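Long-range contacts in kelch-like protein 7 (PDB 3II7), which serves as the substrate-specific adapter of a CUL3-RBX1 E3 ubiquitin ligase, here represented by its kelch-repeat domain: residues A254-V259 with P285-L290; R191-L196 with G238-C243. One frame throughout, in Å; residues are numbered along the deposited sequence.

Contact 1 (A254-V259 with P285-L290). With EDO (1,2-ethanediol), chain N; EDO (1,2-ethanediol), chain I; EDO (1,2-ethanediol), chain J; EDO (1,2-ethanediol), chain K.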
loop_
_atom_site.group_PDB
_atom_site.type_symbol
_atom_site.label_atom_id
_atom_site.label_comp_id
_atom_site.label_asym_id
_atom_site.label_seq_id
_atom_site.Cartn_x
_atom_site.Cartn_y
_atom_site.Cartn_z
ATOM N N ALA A 254 -11.129 -3.017 -3.090
ATOM C CA ALA A 254 -11.480 -4.036 -2.082
ATOM C C ALA A 254 -11.433 -3.404 -0.701
ATOM O O ALA A 254 -10.831 -2.375 -0.503
ATOM C CB ALA A 254 -10.497 -5.237 -2.159
ATOM N N GLY A 255 -12.082 -4.030 0.243
ATOM C CA GLY A 255 -11.992 -3.601 1.633
ATOM C C GLY A 255 -12.778 -4.514 2.543
ATOM O O GLY A 255 -13.800 -5.074 2.152
ATOM N N PHE A 256 -12.278 -4.666 3.762
ATOM C CA PHE A 256 -12.938 -5.416 4.812
ATOM C C PHE A 256 -13.730 -4.462 5.658
ATOM O O PHE A 256 -13.208 -3.475 6.160
ATOM C CB PHE A 256 -11.908 -6.143 5.681
ATOM C CG PHE A 256 -12.514 -6.948 6.802
ATOM C CD1 PHE A 256 -13.528 -7.845 6.544
ATOM C CD2 PHE A 256 -12.074 -6.800 8.111
ATOM C CE1 PHE A 256 -14.098 -8.597 7.569
ATOM C CE2 PHE A 256 -12.632 -7.559 9.140
ATOM C CZ PHE A 256 -13.663 -8.441 8.859
ATOM N N GLN A 257 -14.996 -4.759 5.844
ATOM C CA GLN A 257 -15.876 -3.852 6.565
ATOM C C GLN A 257 -15.725 -3.974 8.066
ATOM O O GLN A 257 -15.889 -2.975 8.764
ATOM C CB GLN A 257 -17.339 -4.082 6.181
ATOM C CG GLN A 257 -18.276 -2.932 6.595
ATOM C CD GLN A 257 -18.738 -2.967 8.037
ATOM O OE1 GLN A 257 -18.829 -4.030 8.663
ATOM N NE2 GLN A 257 -19.038 -1.778 8.584
ATOM N N GLY A 258 -15.412 -5.180 8.552
ATOM C CA GLY A 258 -15.563 -5.523 9.963
ATOM C C GLY A 258 -16.447 -6.757 10.103
ATOM O O GLY A 258 -16.124 -7.676 10.853
ATOM N N VAL A 259 -17.556 -6.794 9.370
ATOM C CA VAL A 259 -18.400 -7.991 9.314
ATOM C C VAL A 259 -18.231 -8.617 7.920
ATOM O O VAL A 259 -17.703 -9.731 7.780
ATOM C CB VAL A 259 -19.884 -7.661 9.617
ATOM C CG1 VAL A 259 -20.759 -8.900 9.436
ATOM C CG2 VAL A 259 -20.045 -7.089 11.062
ATOM N N PRO A 285 -12.970 -9.885 -4.175
ATOM C CA PRO A 285 -13.485 -10.577 -2.979
ATOM C C PRO A 285 -12.413 -10.959 -1.950
ATOM O O PRO A 285 -12.749 -11.323 -0.821
ATOM C CB PRO A 285 -14.122 -11.820 -3.559
ATOM C CG PRO A 285 -13.335 -12.088 -4.824
ATOM C CD PRO A 285 -13.085 -10.735 -5.385
ATOM N N VAL A 286 -11.149 -10.878 -2.344
ATOM C CA VAL A 286 -10.024 -11.132 -1.443
ATOM C C VAL A 286 -9.590 -9.818 -0.812
ATOM O O VAL A 286 -8.813 -9.038 -1.395
ATOM C CB VAL A 286 -8.842 -11.796 -2.174
ATOM C CG1 VAL A 286 -7.725 -12.148 -1.162
ATOM C CG2 VAL A 286 -9.319 -13.027 -2.923
ATOM N N THR A 287 -10.113 -9.568 0.395
ATOM C CA THR A 287 -9.954 -8.270 1.040
ATOM C C THR A 287 -8.541 -8.040 1.548
ATOM O O THR A 287 -8.129 -6.908 1.727
ATOM C CB THR A 287 -11.002 -8.073 2.197
ATOM O OG1 THR A 287 -10.781 -9.028 3.223
ATOM C CG2 THR A 287 -12.449 -8.215 1.662
ATOM N N SER A 288 -7.791 -9.115 1.780
ATOM C CA SER A 288 -6.402 -8.990 2.218
ATOM C C SER A 288 -5.384 -9.080 1.073
ATOM O O SER A 288 -4.236 -9.446 1.282
ATOM C CB SER A 288 -6.113 -10.054 3.256
ATOM O OG SER A 288 -6.305 -11.339 2.705
ATOM N N CYS A 289 -5.806 -8.734 -0.127
ATOM C CA CYS A 289 -4.957 -8.794 -1.282
ATOM C C CYS A 289 -3.884 -7.716 -1.220
ATOM O O CYS A 289 -3.979 -6.749 -0.465
ATOM C CB CYS A 289 -5.788 -8.584 -2.553
ATOM S SG CYS A 289 -6.618 -6.995 -2.660
ATOM N N LEU A 290 -2.850 -7.918 -2.016
ATOM C CA LEU A 290 -1.869 -6.899 -2.327
ATOM C C LEU A 290 -2.340 -6.137 -3.558
ATOM O O LEU A 290 -3.001 -6.704 -4.449
ATOM C CB LEU A 290 -0.501 -7.559 -2.558
ATOM C CG LEU A 290 -0.017 -8.401 -1.390
ATOM C CD1 LEU A 290 1.262 -9.118 -1.805
ATOM C CD2 LEU A 290 0.202 -7.490 -0.189
HETATM C C1 EDO N . -10.884 -12.689 3.021
HETATM O O1 EDO N . -11.505 -11.672 2.243
HETATM C C2 EDO N . -9.612 -13.096 2.334
HETATM O O2 EDO N . -8.753 -11.958 2.301
HETATM C C1 EDO I . -8.240 -8.286 5.967
HETATM O O1 EDO I . -9.161 -8.949 5.101
HETATM C C2 EDO I . -8.353 -6.784 5.782
HETATM O O2 EDO I . -7.926 -6.342 4.454
HETATM C C1 EDO J . -21.445 0.434 4.852
HETATM O O1 EDO J . -20.965 1.736 5.179
HETATM C C2 EDO J . -20.551 -0.589 5.501
HETATM O O2 EDO J . -20.505 -0.390 6.917
HETATM C C1 EDO K . -16.563 -0.337 10.582
HETATM O O1 EDO K . -16.495 -1.643 11.188
HETATM C C2 EDO K . -16.975 0.728 11.589
HETATM O O2 EDO K . -16.204 0.572 12.784
#
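In the sixth kelch repeat of this six-bladed beta-propeller, A254 and G255, at the place of the family's double glycine that ends the second blade strand, meet T287 in the loop that leads to the closing strand 290-295. T287 carries the contact. Its methyl CG2, set anti to the carbonyl carbon, comes within 3.5 Å of G255 O, a van der Waals contact of a methyl against a carbonyl oxygen. A254 CB turns to the same loop and lies 4.3 Å from C289 SG. That loop is folded as a type I beta turn from V286 to C289, and C289 N donates to V286 O at 3.3 Å. No direct hydrogen bond crosses between the segments; ethanediol, probably from the crystallisation liquor, takes up the polar groups instead. O1 of one molecule accepts from T287 N at 3.1 Å. O2 of the same molecule accepts from S288 N at 3.0 Å, while another ethanediol gives a 2.8 Å bond from O2 to T287 O. The F256 side chain comes nearest T287 at CB, 4.0 Å from OG1. With CG anti to the backbone N (chi1 180°), the ring lies away from T287; G258 N sits 3.5 Å above its plane, over the centre.

Contact 2 (R191-L196 with G238-C243). With EDO (1,2-ethanediol), chain I.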
loop_
_atom_site.group_PDB
_atom_site.type_symbol
_atom_site.label_atom_id
_atom_site.label_comp_id
_atom_site.label_asym_id
_atom_site.label_seq_id
_atom_site.Cartn_x
_atom_site.Cartn_y
_atom_site.Cartn_z
ATOM N N ARG A 191 -4.742 6.534 11.725
ATOM C CA ARG A 191 -5.177 5.531 10.723
ATOM C C ARG A 191 -4.159 4.440 10.613
ATOM O O ARG A 191 -2.954 4.719 10.600
ATOM C CB ARG A 191 -5.306 6.116 9.287
ATOM C CG ARG A 191 -6.128 7.343 9.138
ATOM C CD ARG A 191 -6.092 7.850 7.714
ATOM N NE ARG A 191 -6.803 9.122 7.657
ATOM C CZ ARG A 191 -8.103 9.259 7.415
ATOM N NH1 ARG A 191 -8.881 8.221 7.135
ATOM N NH2 ARG A 191 -8.639 10.455 7.443
ATOM N N LYS A 192 -4.652 3.211 10.501
ATOM C CA LYS A 192 -3.881 2.085 9.982
ATOM C C LYS A 192 -4.753 1.377 8.954
ATOM O O LYS A 192 -5.957 1.510 8.938
ATOM C CB LYS A 192 -3.455 1.112 11.066
ATOM C CG LYS A 192 -4.600 0.317 11.756
ATOM C CD LYS A 192 -4.028 -0.646 12.780
ATOM C CE LYS A 192 -5.081 -1.498 13.425
ATOM N NZ LYS A 192 -4.483 -2.674 14.174
ATOM N N ASN A 193 -4.115 0.587 8.097
ATOM C CA ASN A 193 -4.795 -0.123 7.019
ATOM C C ASN A 193 -5.569 0.774 6.058
ATOM O O ASN A 193 -6.495 0.314 5.370
ATOM C CB ASN A 193 -5.739 -1.228 7.578
ATOM C CG ASN A 193 -5.016 -2.263 8.408
ATOM O OD1 ASN A 193 -5.369 -2.495 9.568
ATOM N ND2 ASN A 193 -3.981 -2.874 7.831
ATOM N N HIS A 194 -5.133 2.028 5.969
ATOM C CA HIS A 194 -5.673 3.033 5.091
ATOM C C HIS A 194 -4.997 2.947 3.727
ATOM O O HIS A 194 -3.891 2.429 3.590
ATOM C CB HIS A 194 -5.443 4.452 5.666
ATOM C CG HIS A 194 -4.021 4.746 6.057
ATOM N ND1 HIS A 194 -3.391 4.081 7.071
ATOM C CD2 HIS A 194 -3.141 5.691 5.627
ATOM C CE1 HIS A 194 -2.166 4.547 7.219
ATOM N NE2 HIS A 194 -1.990 5.540 6.373
ATOM N N GLY A 195 -5.655 3.487 2.731
ATOM C CA GLY A 195 -5.041 3.710 1.443
ATOM C C GLY A 195 -4.169 4.939 1.530
ATOM O O GLY A 195 -4.427 5.843 2.334
ATOM N N LEU A 196 -3.159 4.990 0.670
ATOM C CA LEU A 196 -2.207 6.121 0.671
ATOM C C LEU A 196 -1.706 6.242 -0.737
ATOM O O LEU A 196 -0.970 5.353 -1.240
ATOM C CB LEU A 196 -1.046 5.922 1.663
ATOM C CG LEU A 196 -0.285 7.222 1.976
ATOM C CD1 LEU A 196 -1.214 8.219 2.780
ATOM C CD2 LEU A 196 1.044 6.950 2.704
ATOM N N GLY A 238 -15.678 1.021 6.569
ATOM C CA GLY A 238 -15.118 -0.258 6.968
ATOM C C GLY A 238 -13.804 -0.044 7.709
ATOM O O GLY A 238 -13.521 1.063 8.169
ATOM N N VAL A 239 -12.995 -1.090 7.793
ATOM C CA VAL A 239 -11.757 -1.037 8.595
ATOM C C VAL A 239 -10.462 -1.177 7.779
ATOM O O VAL A 239 -9.386 -0.816 8.262
ATOM C CB VAL A 239 -11.790 -2.069 9.747
ATOM C CG1 VAL A 239 -12.900 -1.704 10.773
ATOM C CG2 VAL A 239 -11.945 -3.533 9.225
ATOM N N THR A 240 -10.549 -1.728 6.563
ATOM C CA THR A 240 -9.383 -1.758 5.669
ATOM C C THR A 240 -9.795 -1.344 4.265
ATOM O O THR A 240 -10.958 -1.539 3.851
ATOM C CB THR A 240 -8.673 -3.128 5.662
ATOM O OG1 THR A 240 -9.436 -4.052 4.863
ATOM C CG2 THR A 240 -8.490 -3.677 7.085
ATOM N N VAL A 241 -8.863 -0.745 3.543
ATOM C CA VAL A 241 -9.117 -0.445 2.140
ATOM C C VAL A 241 -7.928 -0.770 1.291
ATOM O O VAL A 241 -6.792 -0.703 1.708
ATOM C CB VAL A 241 -9.527 0.994 1.870
ATOM C CG1 VAL A 241 -10.980 1.263 2.335
ATOM C CG2 VAL A 241 -8.552 1.935 2.493
ATOM N N LYS A 242 -8.242 -1.214 0.085
ATOM C CA LYS A 242 -7.218 -1.500 -0.923
ATOM C C LYS A 242 -7.495 -0.538 -2.053
ATOM O O LYS A 242 -8.531 -0.639 -2.721
ATOM C CB LYS A 242 -7.297 -2.939 -1.388
ATOM C CG LYS A 242 -7.049 -3.947 -0.277
ATOM C CD LYS A 242 -5.632 -3.869 0.245
ATOM C CE LYS A 242 -5.441 -4.769 1.454
ATOM N NZ LYS A 242 -6.049 -4.228 2.729
ATOM N N CYS A 243 -6.579 0.424 -2.230
ATOM C CA CYS A 243 -6.767 1.661 -2.989
ATOM C C CYS A 243 -5.619 1.877 -3.971
ATOM O O CYS A 243 -4.460 1.612 -3.590
ATOM C CB CYS A 243 -6.691 2.854 -2.001
ATOM S SG CYS A 243 -8.004 2.996 -0.784
HETATM C C1 EDO I . -8.240 -8.286 5.967
HETATM O O1 EDO I . -9.161 -8.949 5.101
HETATM C C2 EDO I . -8.353 -6.784 5.782
HETATM O O2 EDO I . -7.926 -6.342 4.454
HETATM O O HOH W 1 -5.083 -1.937 3.898
HETATM O O HOH W 2 -4.271 -0.148 2.286
HETATM O O HOH W 3 -2.939 2.540 -0.968
#
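N193 holds CG anti to its carbonyl carbon (chi1 -59°), and T240 places CG2 anti to its own, with OG1 between the backbone N and the carbonyl carbon (chi1 77°). The two side chains lie side by side, pointing the same way, and T240 CG2 rests 3.7 Å from N193 CB. In the backbone, V241 N donates to N193 O at 3.2 Å, the nitrogen lying nearly on the extended C=O line (C=O...donor angle 178°); T240 CA adds a CA-H...O contact to the same oxygen. Water extends this join between two blades. One water lies 3.0 Å from N193 O and also reaches V241 O, a second links H194 O with V241 O, and a third accepts from L196 N at 3.0 Å and bonds to C243 O at 3.2 Å, the third joining the first strands of the two blades, the other two the loops just before them. T240 OG1 is also the acceptor for F256 N; an alanine here would probably deprive that N-H of its hydroxyl partner and open a gap beside N193 CB. N193 OD1 is held by Q209 NE2 from the short strand 209-210. Next in each blade, strand 195-199 pairs with 202-206 and strand 242-246 with 249-254; C243 bridges the blades, touching V206 of the one and V252 of the other.

In the fold
Contact 2 joins the blade that begins with strand 195-199 to the next one around the propeller, and contact 1 ties that next blade to the loop entering the C-terminal strand 290-295, which completes the first blade beside strand 13-18. Their centres are 10 Å apart, and residues 238-243 and 254-259 connect them directly: A254 O is 2.9 Å from K242 N, and F256 O is 2.9 Å from V239 N, both probable hydrogen bonds. One ethanediol touches both contacts, its O2 2.8 Å from T240 OG1 while it also binds the backbone of T287. It is probably from the crystallisation liquor, and no physiological ligand is implied.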